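Post-proline cleaving enzyme (Rickettsia typhi, PDB 4HVT) probably acts as a serine endopeptidase of the prolyl oligopeptidase family, cleaving peptides on the carboxyl side of proline. Local coordinates at residues A[597-602]-A[612-617]; A[447-452]-A[465-470]; A[258-263]-A[272-277]; A[129-134]-A[144-149]. One frame throughout, in Å; residues are numbered along the deposited sequence.

From the N terminus the chain first closes contact 4, where strands 129-136 and 143-150 form a hairpin in one blade of the beta-propeller. Contact 3 follows as a hairpin of a later blade, 257-263 with 269-275, its centre about 23 Å from that of contact 4. Contact 2 comes next, pairing the two strands at one margin of the eight-stranded alpha/beta-hydrolase sheet, on the opposite side of the chain's centre from contacts 3 and 4. Contact 1 closes last, bringing the two flanks of helix 608-611 together within the hydrolase part. The four loops run in series, none nesting or crossing, and no two contacts touch.

Contact 1 of 4, residues A[597-602]-A[612-617]; sequences RYKEFG and GDPEIP. With EDO (1,2-ethanediol), chain E.
Lys599 NZ binds two carboxylates at once, Asp613 OD1 at 2.7 Å and Glu615 OE1 at 2.9 Å, in a salt-bridge network that joins the two loops flanking helix 608-611 in the alpha/beta-hydrolase part of the enzyme. On the acceptor side Asp613 also makes an Asx turn, the backbone N of Glu615 donating to its OD1 over 3.0 Å, and within a type I beta turn Ile616 N returns to Asp613 O. Lysine and backbone N reach OD1 from opposite faces of the carboxylate plane, the lysine on the syn side, whereas Glu615 OE1 is met on its anti side. A bend at chi3 (-53°) places Lys599 CE, which carries NZ toward the two acids.

Beside this network the hydroxyl of Tyr598 donates to Gly612 O, 2.7 Å away and near the plane of the ring. Gly612 leaves the preceding helix with positive phi, and its carbonyl accepts this bond from the 3-10 segment 598-600. Tyr611 meets the Tyr598 ring edge-to-face. Between the polar groups sits Pro614, crossing Tyr598 at about a right angle, with its CG 3.8 Å from CE2 of the tyrosine and its CD 4.2 Å from Lys599 CD.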
loop_
_atom_site.group_PDB
_atom_site.type_symbol
_atom_site.label_atom_id
_atom_site.label_comp_id
_atom_site.label_asym_id
_atom_site.label_seq_id
_atom_site.Cartn_x
_atom_site.Cartn_y
_atom_site.Cartn_z
ATOM N N ARG A 597 -13.286 19.575 4.840
ATOM C CA ARG A 597 -13.913 18.795 5.907
ATOM C C ARG A 597 -13.245 17.448 6.161
ATOM O O ARG A 597 -13.743 16.680 6.964
ATOM C CB ARG A 597 -15.400 18.541 5.564
ATOM C CG ARG A 597 -16.182 19.850 5.421
ATOM C CD ARG A 597 -17.700 19.661 5.447
ATOM N NE ARG A 597 -18.200 18.940 6.584
ATOM C CZ ARG A 597 -19.346 18.253 6.643
ATOM N NH1 ARG A 597 -20.179 18.226 5.629
ATOM N NH2 ARG A 597 -19.669 17.612 7.756
ATOM N N TYR A 598 -12.111 17.203 5.526
ATOM C CA TYR A 598 -11.492 15.847 5.576
ATOM C C TYR A 598 -11.230 15.354 6.988
ATOM O O TYR A 598 -11.306 14.152 7.234
ATOM C CB TYR A 598 -10.230 15.672 4.695
ATOM C CG TYR A 598 -8.985 16.304 5.225
ATOM C CD1 TYR A 598 -8.138 15.599 6.057
ATOM C CD2 TYR A 598 -8.645 17.589 4.860
ATOM C CE1 TYR A 598 -6.999 16.171 6.545
ATOM C CE2 TYR A 598 -7.499 18.182 5.318
ATOM C CZ TYR A 598 -6.650 17.449 6.163
ATOM O OH TYR A 598 -5.492 17.973 6.660
ATOM N N LYS A 599 -10.968 16.270 7.935
ATOM C CA LYS A 599 -10.670 15.819 9.294
ATOM C C LYS A 599 -11.877 15.160 9.977
ATOM O O LYS A 599 -11.692 14.429 10.950
ATOM C CB LYS A 599 -10.171 16.953 10.215
ATOM C CG LYS A 599 -8.872 17.617 9.767
ATOM C CD LYS A 599 -8.317 18.683 10.710
ATOM C CE LYS A 599 -9.289 19.813 11.116
ATOM N NZ LYS A 599 -8.662 20.764 12.095
ATOM N N GLU A 600 -13.084 15.476 9.513
ATOM C CA GLU A 600 -14.307 14.977 10.117
ATOM C C GLU A 600 -14.654 13.552 9.738
ATOM O O GLU A 600 -15.587 13.025 10.283
ATOM C CB GLU A 600 -15.474 15.889 9.724
ATOM C CG GLU A 600 -15.336 17.317 10.193
ATOM C CD GLU A 600 -16.496 18.141 9.647
ATOM O OE1 GLU A 600 -17.660 17.806 9.999
ATOM O OE2 GLU A 600 -16.263 19.119 8.889
ATOM N N PHE A 601 -13.925 12.942 8.800
ATOM C CA PHE A 601 -14.347 11.681 8.191
ATOM C C PHE A 601 -13.229 10.650 8.266
ATOM O O PHE A 601 -12.062 10.963 7.947
ATOM C CB PHE A 601 -14.744 11.888 6.727
ATOM C CG PHE A 601 -15.983 12.737 6.577
ATOM C CD1 PHE A 601 -17.241 12.175 6.751
ATOM C CD2 PHE A 601 -15.889 14.077 6.304
ATOM C CE1 PHE A 601 -18.379 12.959 6.642
ATOM C CE2 PHE A 601 -17.019 14.893 6.252
ATOM C CZ PHE A 601 -18.272 14.324 6.384
ATOM N N GLY A 602 -13.567 9.419 8.677
ATOM C CA GLY A 602 -12.567 8.338 8.684
ATOM C C GLY A 602 -11.338 8.690 9.521
ATOM O O GLY A 602 -11.501 9.313 10.589
ATOM N N GLY A 612 -2.187 20.187 5.192
ATOM C CA GLY A 612 -2.464 21.443 5.946
ATOM C C GLY A 612 -3.776 21.324 6.682
ATOM O O GLY A 612 -4.614 20.487 6.348
ATOM N N ASP A 613 -3.946 22.181 7.691
ATOM C CA ASP A 613 -5.109 22.216 8.553
ATOM C C ASP A 613 -6.175 23.212 8.032
ATOM O O ASP A 613 -5.973 24.400 8.109
ATOM C CB ASP A 613 -4.672 22.577 9.958
ATOM C CG ASP A 613 -5.742 22.395 10.953
ATOM O OD1 ASP A 613 -6.936 22.268 10.594
ATOM O OD2 ASP A 613 -5.407 22.354 12.137
ATOM N N PRO A 614 -7.302 22.709 7.523
ATOM C CA PRO A 614 -8.369 23.652 7.089
ATOM C C PRO A 614 -8.921 24.617 8.137
ATOM O O PRO A 614 -9.674 25.549 7.750
ATOM C CB PRO A 614 -9.489 22.719 6.571
ATOM C CG PRO A 614 -9.043 21.298 6.741
ATOM C CD PRO A 614 -7.727 21.288 7.470
ATOM N N GLU A 615 -8.585 24.441 9.412
ATOM C CA GLU A 615 -8.996 25.380 10.420
ATOM C C GLU A 615 -7.879 26.410 10.757
ATOM O O GLU A 615 -8.022 27.184 11.671
ATOM C CB GLU A 615 -9.518 24.634 11.653
ATOM C CG GLU A 615 -10.802 23.875 11.340
ATOM C CD GLU A 615 -11.420 23.202 12.543
ATOM O OE1 GLU A 615 -10.706 22.461 13.224
ATOM O OE2 GLU A 615 -12.610 23.492 12.859
ATOM N N ILE A 616 -6.750 26.360 10.021
ATOM C CA ILE A 616 -5.744 27.423 10.090
ATOM C C ILE A 616 -5.978 28.298 8.831
ATOM O O ILE A 616 -5.895 27.804 7.722
ATOM C CB ILE A 616 -4.263 26.935 10.130
ATOM C CG1 ILE A 616 -4.034 26.180 11.443
ATOM C CG2 ILE A 616 -3.374 28.202 10.139
ATOM C CD1 ILE A 616 -2.702 25.458 11.559
ATOM N N PRO A 617 -6.318 29.579 9.015
ATOM C CA PRO A 617 -6.670 30.428 7.871
ATOM C C PRO A 617 -5.723 30.312 6.667
ATOM O O PRO A 617 -6.183 30.201 5.523
ATOM C CB PRO A 617 -6.652 31.833 8.455
ATOM C CG PRO A 617 -6.976 31.683 9.869
ATOM C CD PRO A 617 -6.455 30.314 10.286
HETATM C C1 EDO E . -15.550 6.938 10.842
HETATM O O1 EDO E . -15.276 6.160 9.670
HETATM C C2 EDO E . -16.485 8.095 10.589
HETATM O O2 EDO E . -15.837 9.287 10.132
#

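Contact 2 of 4, residues A[447-452]-A[465-470]; sequences YVLEQK and FLVYKK
The Tyr468 ring carries Val448 on one face: Val448 CB lies 3.9 Å from the ring centroid in a CH-pi contact, displaced toward the rim over CZ. At its edge, in plane, stands Glu450 OE1, weakly bonded to Tyr468 OH at 3.5 Å. With chi1 at 59°, Tyr468 CG sits between the backbone N and the carbonyl carbon, and the ring lies side by side with Val448. On the other face of the sheet, Phe465 has Leu449 CD1 near its plane at the edge, while Gln451 runs alongside with its amide plane 41° from the ring. The Gln451 amide itself bonds to Asn369 and Asn396. Leu449 CD1 also packs on Val467 CG2 at 3.6 Å, and Tyr447 CE1 meets Lys469 CG obliquely.

The backbones between these two layers pair as an antiparallel hairpin. Val448 with Tyr468 and Glu450 with Leu466 are its hydrogen-bonded pairs, and Glu450 N reaches Leu466 O at 2.8 Å. Strand 447-455 is one of the two edge strands of the eight-stranded hydrolase sheet; strand 461-469 lies between it and strand 510-514, to which Phe465 and Val467 bond. Helix 498-505 covers the Tyr447 and Val467 face through Val505, whereas Leu466 and Tyr468 touch Val510.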
loop_
_atom_site.group_PDB
_atom_site.type_symbol
_atom_site.label_atom_id
_atom_site.label_comp_id
_atom_site.label_asym_id
_atom_site.label_seq_id
_atom_site.Cartn_x
_atom_site.Cartn_y
_atom_site.Cartn_z
ATOM N N TYR A 447 6.127 -5.031 -27.404
ATOM C CA TYR A 447 5.933 -3.756 -26.660
ATOM C C TYR A 447 7.208 -2.926 -26.447
ATOM O O TYR A 447 8.337 -3.416 -26.552
ATOM C CB TYR A 447 5.268 -4.080 -25.329
ATOM C CG TYR A 447 4.013 -4.843 -25.536
ATOM C CD1 TYR A 447 2.801 -4.182 -25.774
ATOM C CD2 TYR A 447 4.026 -6.235 -25.590
ATOM C CE1 TYR A 447 1.632 -4.892 -26.044
ATOM C CE2 TYR A 447 2.862 -6.959 -25.853
ATOM C CZ TYR A 447 1.669 -6.295 -26.064
ATOM O OH TYR A 447 0.544 -7.044 -26.341
ATOM N N VAL A 448 7.009 -1.653 -26.142
ATOM C CA VAL A 448 8.096 -0.747 -25.837
ATOM C C VAL A 448 7.826 -0.152 -24.467
ATOM O O VAL A 448 6.694 0.232 -24.173
ATOM C CB VAL A 448 8.184 0.405 -26.857
ATOM C CG1 VAL A 448 9.340 1.336 -26.482
ATOM C CG2 VAL A 448 8.387 -0.141 -28.254
ATOM N N LEU A 449 8.885 -0.065 -23.685
ATOM C CA LEU A 449 8.919 0.596 -22.395
ATOM C C LEU A 449 9.952 1.711 -22.513
ATOM O O LEU A 449 11.173 1.436 -22.705
ATOM C CB LEU A 449 9.315 -0.400 -21.299
ATOM C CG LEU A 449 9.669 0.226 -19.938
ATOM C CD1 LEU A 449 8.497 1.072 -19.416
ATOM C CD2 LEU A 449 10.079 -0.821 -18.930
ATOM N N GLU A 450 9.493 2.970 -22.397
ATOM C CA GLU A 450 10.408 4.096 -22.414
ATOM C C GLU A 450 10.355 4.858 -21.096
ATOM O O GLU A 450 9.270 5.197 -20.607
ATOM C CB GLU A 450 10.070 5.068 -23.526
ATOM C CG GLU A 450 10.509 4.720 -24.910
ATOM C CD GLU A 450 10.193 5.882 -25.830
ATOM O OE1 GLU A 450 9.289 5.735 -26.670
ATOM O OE2 GLU A 450 10.792 6.972 -25.628
ATOM N N GLN A 451 11.523 5.208 -20.585
ATOM C CA GLN A 451 11.604 6.129 -19.437
ATOM C C GLN A 451 11.943 7.497 -19.945
ATOM O O GLN A 451 12.939 7.681 -20.645
ATOM C CB GLN A 451 12.636 5.640 -18.421
ATOM C CG GLN A 451 12.758 6.574 -17.255
ATOM C CD GLN A 451 13.636 6.036 -16.156
ATOM O OE1 GLN A 451 14.104 4.871 -16.202
ATOM N NE2 GLN A 451 13.896 6.893 -15.168
ATOM N N LYS A 452 11.041 8.432 -19.730
ATOM C CA LYS A 452 11.130 9.745 -20.250
ATOM C C LYS A 452 11.044 10.784 -19.120
ATOM O O LYS A 452 10.891 10.427 -17.952
ATOM C CB LYS A 452 9.981 9.912 -21.273
ATOM C CG LYS A 452 10.111 9.032 -22.519
ATOM C CD LYS A 452 8.886 9.103 -23.408
ATOM C CE LYS A 452 8.848 10.380 -24.234
ATOM N NZ LYS A 452 9.524 10.192 -25.542
ATOM N N PHE A 465 7.016 6.936 -17.192
ATOM C CA PHE A 465 7.126 5.657 -17.870
ATOM C C PHE A 465 6.010 5.484 -18.890
ATOM O O PHE A 465 4.798 5.603 -18.576
ATOM C CB PHE A 465 7.174 4.531 -16.868
ATOM C CG PHE A 465 8.413 4.561 -16.045
ATOM C CD1 PHE A 465 9.560 3.919 -16.462
ATOM C CD2 PHE A 465 8.453 5.288 -14.875
ATOM C CE1 PHE A 465 10.739 3.978 -15.698
ATOM C CE2 PHE A 465 9.591 5.401 -14.135
ATOM C CZ PHE A 465 10.751 4.698 -14.501
ATOM N N LEU A 466 6.433 5.244 -20.125
ATOM C CA LEU A 466 5.544 5.155 -21.239
ATOM C C LEU A 466 5.619 3.720 -21.805
ATOM O O LEU A 466 6.724 3.238 -22.109
ATOM C CB LEU A 466 6.024 6.136 -22.296
ATOM C CG LEU A 466 5.345 6.056 -23.645
ATOM C CD1 LEU A 466 3.864 6.422 -23.638
ATOM C CD2 LEU A 466 6.104 6.957 -24.631
ATOM N N VAL A 467 4.474 3.038 -21.928
ATOM C CA VAL A 467 4.403 1.671 -22.466
ATOM C C VAL A 467 3.378 1.651 -23.608
ATOM O O VAL A 467 2.253 2.170 -23.478
ATOM C CB VAL A 467 3.958 0.650 -21.405
ATOM C CG1 VAL A 467 3.725 -0.744 -22.004
ATOM C CG2 VAL A 467 5.021 0.553 -20.339
ATOM N N TYR A 468 3.767 1.075 -24.741
ATOM C CA TYR A 468 2.880 1.016 -25.893
ATOM C C TYR A 468 3.173 -0.226 -26.721
ATOM O O TYR A 468 4.200 -0.928 -26.546
ATOM C CB TYR A 468 2.943 2.292 -26.777
ATOM C CG TYR A 468 4.295 2.641 -27.344
ATOM C CD1 TYR A 468 5.182 3.486 -26.663
ATOM C CD2 TYR A 468 4.674 2.163 -28.588
ATOM C CE1 TYR A 468 6.418 3.821 -27.230
ATOM C CE2 TYR A 468 5.893 2.493 -29.134
ATOM C CZ TYR A 468 6.747 3.338 -28.458
ATOM O OH TYR A 468 7.983 3.592 -29.038
ATOM N N LYS A 469 2.236 -0.518 -27.599
ATOM C CA LYS A 469 2.410 -1.677 -28.501
ATOM C C LYS A 469 3.198 -1.270 -29.755
ATOM O O LYS A 469 2.933 -0.240 -30.346
ATOM C CB LYS A 469 1.031 -2.229 -28.848
ATOM C CG LYS A 469 1.048 -3.639 -29.418
ATOM C CD LYS A 469 -0.369 -4.084 -29.768
ATOM C CE LYS A 469 -0.431 -5.503 -30.327
ATOM N NZ LYS A 469 -1.795 -6.106 -30.179
ATOM N N LYS A 470 4.182 -2.060 -30.173
ATOM C CA LYS A 470 4.942 -1.706 -31.367
ATOM C C LYS A 470 4.005 -1.613 -32.566
ATOM O O LYS A 470 3.064 -2.415 -32.733
ATOM C CB LYS A 470 6.040 -2.706 -31.642
ATOM C CG LYS A 470 7.244 -2.539 -30.744
ATOM C CD LYS A 470 8.297 -3.585 -30.988
ATOM C CE LYS A 470 9.334 -3.584 -29.881
ATOM N NZ LYS A 470 10.440 -4.510 -30.224
#

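Contact 3 of 4, residues A[258-263]-A[272-277]; sequences IFISAN and YILDTK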
loop_
_atom_site.group_PDB
_atom_site.type_symbol
_atom_site.label_atom_id
_atom_site.label_comp_id
_atom_site.label_asym_id
_atom_site.label_seq_id
_atom_site.Cartn_x
_atom_site.Cartn_y
_atom_site.Cartn_z
ATOM N N ILE A 258 10.928 -5.592 22.398
ATOM C CA ILE A 258 9.813 -5.106 21.644
ATOM C C ILE A 258 9.990 -3.630 21.317
ATOM O O ILE A 258 10.327 -2.818 22.209
ATOM C CB ILE A 258 8.479 -5.338 22.451
ATOM C CG1 ILE A 258 8.262 -6.837 22.789
ATOM C CG2 ILE A 258 7.282 -4.694 21.747
ATOM C CD1 ILE A 258 7.988 -7.742 21.627
ATOM N N PHE A 259 9.763 -3.285 20.037
ATOM C CA PHE A 259 9.807 -1.919 19.567
ATOM C C PHE A 259 8.410 -1.367 19.670
ATOM O O PHE A 259 7.500 -1.844 19.012
ATOM C CB PHE A 259 10.318 -1.936 18.119
ATOM C CG PHE A 259 10.391 -0.560 17.442
ATOM C CD1 PHE A 259 11.327 0.388 17.838
ATOM C CD2 PHE A 259 9.599 -0.278 16.389
ATOM C CE1 PHE A 259 11.436 1.610 17.216
ATOM C CE2 PHE A 259 9.728 0.950 15.731
ATOM C CZ PHE A 259 10.620 1.896 16.143
ATOM N N ILE A 260 8.268 -0.322 20.467
ATOM C CA ILE A 260 6.969 0.383 20.618
ATOM C C ILE A 260 7.097 1.677 19.882
ATOM O O ILE A 260 8.037 2.421 20.132
ATOM C CB ILE A 260 6.671 0.645 22.071
ATOM C CG1 ILE A 260 6.383 -0.725 22.758
ATOM C CG2 ILE A 260 5.495 1.577 22.209
ATOM C CD1 ILE A 260 6.094 -0.563 24.223
ATOM N N SER A 261 6.171 1.927 18.949
ATOM C CA SER A 261 6.240 3.081 18.093
ATOM C C SER A 261 4.922 3.880 18.172
ATOM O O SER A 261 3.874 3.392 17.800
ATOM C CB SER A 261 6.583 2.638 16.674
ATOM O OG SER A 261 6.713 3.730 15.769
ATOM N N ALA A 262 5.053 5.098 18.683
ATOM C CA ALA A 262 3.943 6.046 18.832
ATOM C C ALA A 262 4.095 7.127 17.764
ATOM O O ALA A 262 4.966 7.960 17.824
ATOM C CB ALA A 262 3.932 6.671 20.207
ATOM N N ASN A 263 3.206 7.088 16.813
ATOM C CA ASN A 263 3.259 7.994 15.685
ATOM C C ASN A 263 2.452 9.254 16.106
ATOM O O ASN A 263 1.245 9.163 16.369
ATOM C CB ASN A 263 2.685 7.318 14.461
ATOM C CG ASN A 263 2.854 8.179 13.219
ATOM O OD1 ASN A 263 2.651 9.381 13.306
ATOM N ND2 ASN A 263 3.245 7.608 12.107
ATOM N N TYR A 272 10.204 3.502 21.641
ATOM C CA TYR A 272 10.713 2.921 22.861
ATOM C C TYR A 272 11.146 1.454 22.664
ATOM O O TYR A 272 10.667 0.763 21.802
ATOM C CB TYR A 272 9.651 2.876 23.974
ATOM C CG TYR A 272 8.976 4.208 24.231
ATOM C CD1 TYR A 272 8.002 4.700 23.384
ATOM C CD2 TYR A 272 9.306 4.915 25.361
ATOM C CE1 TYR A 272 7.399 5.919 23.654
ATOM C CE2 TYR A 272 8.711 6.135 25.614
ATOM C CZ TYR A 272 7.770 6.602 24.724
ATOM O OH TYR A 272 7.152 7.843 24.995
ATOM N N ILE A 273 12.043 1.024 23.528
ATOM C CA ILE A 273 12.289 -0.382 23.681
ATOM C C ILE A 273 11.581 -0.850 24.919
ATOM O O ILE A 273 11.823 -0.315 26.005
ATOM C CB ILE A 273 13.800 -0.712 23.839
ATOM C CG1 ILE A 273 14.570 -0.232 22.598
ATOM C CG2 ILE A 273 14.045 -2.219 23.986
ATOM C CD1 ILE A 273 16.049 -0.461 22.717
ATOM N N LEU A 274 10.745 -1.863 24.768
ATOM C CA LEU A 274 10.116 -2.573 25.913
ATOM C C LEU A 274 10.873 -3.886 26.044
ATOM O O LEU A 274 10.907 -4.731 25.116
ATOM C CB LEU A 274 8.660 -2.854 25.682
ATOM C CG LEU A 274 7.962 -3.691 26.722
ATOM C CD1 LEU A 274 7.684 -2.932 28.008
ATOM C CD2 LEU A 274 6.680 -4.204 26.157
ATOM N N ASP A 275 11.531 -4.064 27.182
ATOM C CA ASP A 275 12.314 -5.260 27.418
ATOM C C ASP A 275 11.477 -6.154 28.339
ATOM O O ASP A 275 11.061 -5.677 29.450
ATOM C CB ASP A 275 13.623 -4.850 28.103
ATOM C CG ASP A 275 14.693 -5.854 27.991
ATOM O OD1 ASP A 275 14.359 -7.040 27.940
ATOM O OD2 ASP A 275 15.896 -5.451 28.084
ATOM N N THR A 276 11.204 -7.388 27.918
ATOM C CA THR A 276 10.157 -8.202 28.611
ATOM C C THR A 276 10.690 -9.330 29.502
ATOM O O THR A 276 9.916 -10.094 30.066
ATOM C CB THR A 276 9.156 -8.812 27.615
ATOM O OG1 THR A 276 9.870 -9.625 26.695
ATOM C CG2 THR A 276 8.434 -7.752 26.739
ATOM N N LYS A 277 12.004 -9.423 29.665
ATOM C CA LYS A 277 12.574 -10.648 30.260
ATOM C C LYS A 277 12.937 -10.512 31.710
ATOM O O LYS A 277 13.311 -11.528 32.327
ATOM C CB LYS A 277 13.734 -11.184 29.398
ATOM C CG LYS A 277 14.838 -10.204 29.115
ATOM C CD LYS A 277 15.947 -10.844 28.277
ATOM C CE LYS A 277 17.018 -9.829 27.890
ATOM N NZ LYS A 277 16.383 -8.799 26.967
#
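Ile258 and Leu274 exchange backbone hydrogen bonds in both directions, Ile258 N to Leu274 O at 2.9 Å and Leu274 N to Ile258 O at 2.8 Å, and Ile260 does the same with Tyr272. In both pairs, therefore, the facing N-H and C=O groups are all satisfied. The bond from Ile260 N to Tyr272 O is nearly straight at its hydrogen (173°), although the donor is tilted 24° from the carbonyl plane. Phe259 and Ile273 form the non-hydrogen-bonded pair between them. Phe259 bonds instead through its backbone to Gly246 on the neighbouring strand 242-247. The CA of Ile273 adds a C-H contact to Ile258 O at 3.5 Å.

Side-chain polar groups find partners as well: Thr276 OG1 bonds to Ser256 O and Ser261 OG to Asn271 OD1, while Lys277 NZ forms a 2.9 Å salt bridge with Asp275 OD1, which it meets on the syn side, and a second bond to Ser256 OG.

One face of the pair carries Ile258, Ile260, Tyr272 and Leu274, and the other Phe259 and Ile273. Ile260 CD1, anti to CA (chi2 179°), meets Leu274 CB at 3.7 Å, and Ile260 CG2 reaches Tyr272 CD1 at 4.2 Å. Leu283 of strand 282-285 packs against both Ile260 and Tyr272. Four strands in simple up-and-down order, with this hairpin at the middle, make up a typical blade of a beta-propeller.

Contact 4 of 4, residues A[129-134]-A[144-149]; sequences VAYRGV and YLISMS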
loop_
_atom_site.group_PDB
_atom_site.type_symbol
_atom_site.label_atom_id
_atom_site.label_comp_id
_atom_site.label_asym_id
_atom_site.label_seq_id
_atom_site.Cartn_x
_atom_site.Cartn_y
_atom_site.Cartn_z
ATOM N N VAL A 129 -14.899 -13.210 5.469
ATOM C CA VAL A 129 -13.740 -13.142 6.391
ATOM C C VAL A 129 -12.502 -13.096 5.507
ATOM O O VAL A 129 -12.238 -14.026 4.795
ATOM C CB VAL A 129 -13.671 -14.384 7.315
ATOM C CG1 VAL A 129 -12.447 -14.320 8.201
ATOM C CG2 VAL A 129 -14.913 -14.487 8.190
ATOM N N ALA A 130 -11.810 -11.967 5.514
ATOM C CA ALA A 130 -10.629 -11.721 4.711
ATOM C C ALA A 130 -9.355 -12.046 5.472
ATOM O O ALA A 130 -9.205 -11.694 6.633
ATOM C CB ALA A 130 -10.605 -10.259 4.276
ATOM N N TYR A 131 -8.424 -12.742 4.810
ATOM C CA TYR A 131 -7.083 -12.989 5.327
ATOM C C TYR A 131 -6.259 -11.734 5.310
ATOM O O TYR A 131 -6.175 -11.032 4.281
ATOM C CB TYR A 131 -6.405 -13.998 4.415
ATOM C CG TYR A 131 -4.925 -14.225 4.610
ATOM C CD1 TYR A 131 -4.451 -14.932 5.683
ATOM C CD2 TYR A 131 -4.001 -13.716 3.701
ATOM C CE1 TYR A 131 -3.089 -15.157 5.861
ATOM C CE2 TYR A 131 -2.649 -13.969 3.841
ATOM C CZ TYR A 131 -2.206 -14.682 4.914
ATOM O OH TYR A 131 -0.862 -14.907 5.051
ATOM N N ARG A 132 -5.634 -11.421 6.442
ATOM C CA ARG A 132 -4.853 -10.203 6.580
ATOM C C ARG A 132 -3.419 -10.454 7.129
ATOM O O ARG A 132 -2.775 -9.511 7.556
ATOM C CB ARG A 132 -5.575 -9.142 7.464
ATOM C CG ARG A 132 -7.019 -8.822 7.101
ATOM C CD ARG A 132 -7.212 -8.114 5.742
ATOM N NE ARG A 132 -6.524 -6.856 5.691
ATOM C CZ ARG A 132 -7.106 -5.675 5.894
ATOM N NH1 ARG A 132 -8.381 -5.607 6.192
ATOM N NH2 ARG A 132 -6.391 -4.558 5.787
ATOM N N GLY A 133 -2.924 -11.681 6.992
ATOM C CA GLY A 133 -1.521 -12.025 7.303
ATOM C C GLY A 133 -1.414 -12.881 8.547
ATOM O O GLY A 133 -2.416 -13.168 9.184
ATOM N N VAL A 134 -0.188 -13.301 8.851
ATOM C CA VAL A 134 0.044 -14.257 9.942
ATOM C C VAL A 134 1.280 -13.847 10.697
ATOM O O VAL A 134 2.152 -13.129 10.172
ATOM C CB VAL A 134 0.245 -15.739 9.492
ATOM C CG1 VAL A 134 -0.868 -16.252 8.634
ATOM C CG2 VAL A 134 1.602 -15.933 8.793
ATOM N N TYR A 144 0.438 -20.046 15.061
ATOM C CA TYR A 144 0.321 -18.830 14.278
ATOM C C TYR A 144 -0.817 -18.000 14.820
ATOM O O TYR A 144 -1.782 -18.550 15.312
ATOM C CB TYR A 144 0.004 -19.147 12.802
ATOM C CG TYR A 144 1.153 -19.711 12.010
ATOM C CD1 TYR A 144 1.480 -21.059 12.110
ATOM C CD2 TYR A 144 1.914 -18.907 11.166
ATOM C CE1 TYR A 144 2.521 -21.597 11.374
ATOM C CE2 TYR A 144 2.950 -19.447 10.414
ATOM C CZ TYR A 144 3.250 -20.778 10.521
ATOM O OH TYR A 144 4.314 -21.265 9.785
ATOM N N LEU A 145 -0.687 -16.681 14.784
ATOM C CA LEU A 145 -1.835 -15.790 14.983
ATOM C C LEU A 145 -2.282 -15.368 13.599
ATOM O O LEU A 145 -1.498 -14.785 12.862
ATOM C CB LEU A 145 -1.429 -14.573 15.822
ATOM C CG LEU A 145 -0.959 -15.003 17.195
ATOM C CD1 LEU A 145 -0.151 -13.872 17.829
ATOM C CD2 LEU A 145 -2.079 -15.468 18.117
ATOM N N ILE A 146 -3.508 -15.709 13.227
ATOM C CA ILE A 146 -4.023 -15.392 11.907
ATOM C C ILE A 146 -4.819 -14.110 11.982
ATOM O O ILE A 146 -5.850 -14.106 12.620
ATOM C CB ILE A 146 -4.929 -16.519 11.318
ATOM C CG1 ILE A 146 -4.319 -17.920 11.500
ATOM C CG2 ILE A 146 -5.287 -16.217 9.878
ATOM C CD1 ILE A 146 -3.036 -18.157 10.771
ATOM N N SER A 147 -4.349 -13.048 11.318
ATOM C CA SER A 147 -5.086 -11.784 11.212
ATOM C C SER A 147 -6.166 -11.838 10.156
ATOM O O SER A 147 -5.965 -12.405 9.069
ATOM C CB SER A 147 -4.150 -10.635 10.909
ATOM O OG SER A 147 -3.293 -10.379 12.022
ATOM N N MET A 148 -7.304 -11.254 10.495
ATOM C CA MET A 148 -8.527 -11.322 9.693
ATOM C C MET A 148 -9.340 -10.047 9.853
ATOM O O MET A 148 -9.255 -9.351 10.874
ATOM C CB MET A 148 -9.400 -12.511 10.108
ATOM C CG MET A 148 -8.774 -13.848 9.828
ATOM S SD MET A 148 -9.800 -15.179 10.514
ATOM C CE MET A 148 -9.458 -15.128 12.183
ATOM N N SER A 149 -10.133 -9.740 8.838
ATOM C CA SER A 149 -11.098 -8.650 8.936
ATOM C C SER A 149 -12.413 -9.092 8.318
ATOM O O SER A 149 -12.472 -10.027 7.508
ATOM C CB SER A 149 -10.570 -7.418 8.202
ATOM O OG SER A 149 -10.363 -7.693 6.804
#
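A beta hairpin with a bulge, built from strands 129-136 and 143-150, pairs the two segments in the propeller domain. Ala130 and Ser149 form a hydrogen-bonded pair, Ala130 N donating to Ser149 O at 2.9 Å. Tyr131 faces Met148 in the next, non-hydrogen-bonded position. Beyond them the register slips by one residue, so that Val134 rather than Gly133 comes opposite Ile146. Across the bulge Arg132 N reaches Ser147 O, approaching from above the carbonyl plane, and Ser147 N returns to Gly133 O at 2.9 Å. Gly133 lies in the bulge with a positive phi of 110°, and its N lies over the centre of one face of the Tyr131 ring.

The Arg132 chain, bent at chi2 and chi3, runs past Ser149 and turns the edge of its guanidinium to it, NH1 donating to Ser149 OG at 2.9 Å, nearly in the guanidinium plane. Both ends have a further partner: NH1 also bonds to Lys153 O, and the serine hydroxyl to Gly151 O.

Val129 CG1 touches Met148 SD at 3.6 Å. At the far end, Val134 lies side by side with Ile146, its CG1 3.6 Å from Ile146 CD1, while its CG2 meets the edge of the Tyr144 ring, 3.8 Å from CD2. Trp97 and Phe86 pack their rings against Tyr131, joining this hairpin to the preceding four-stranded sheet, an apolar interface characteristic of adjacent beta-propeller blades.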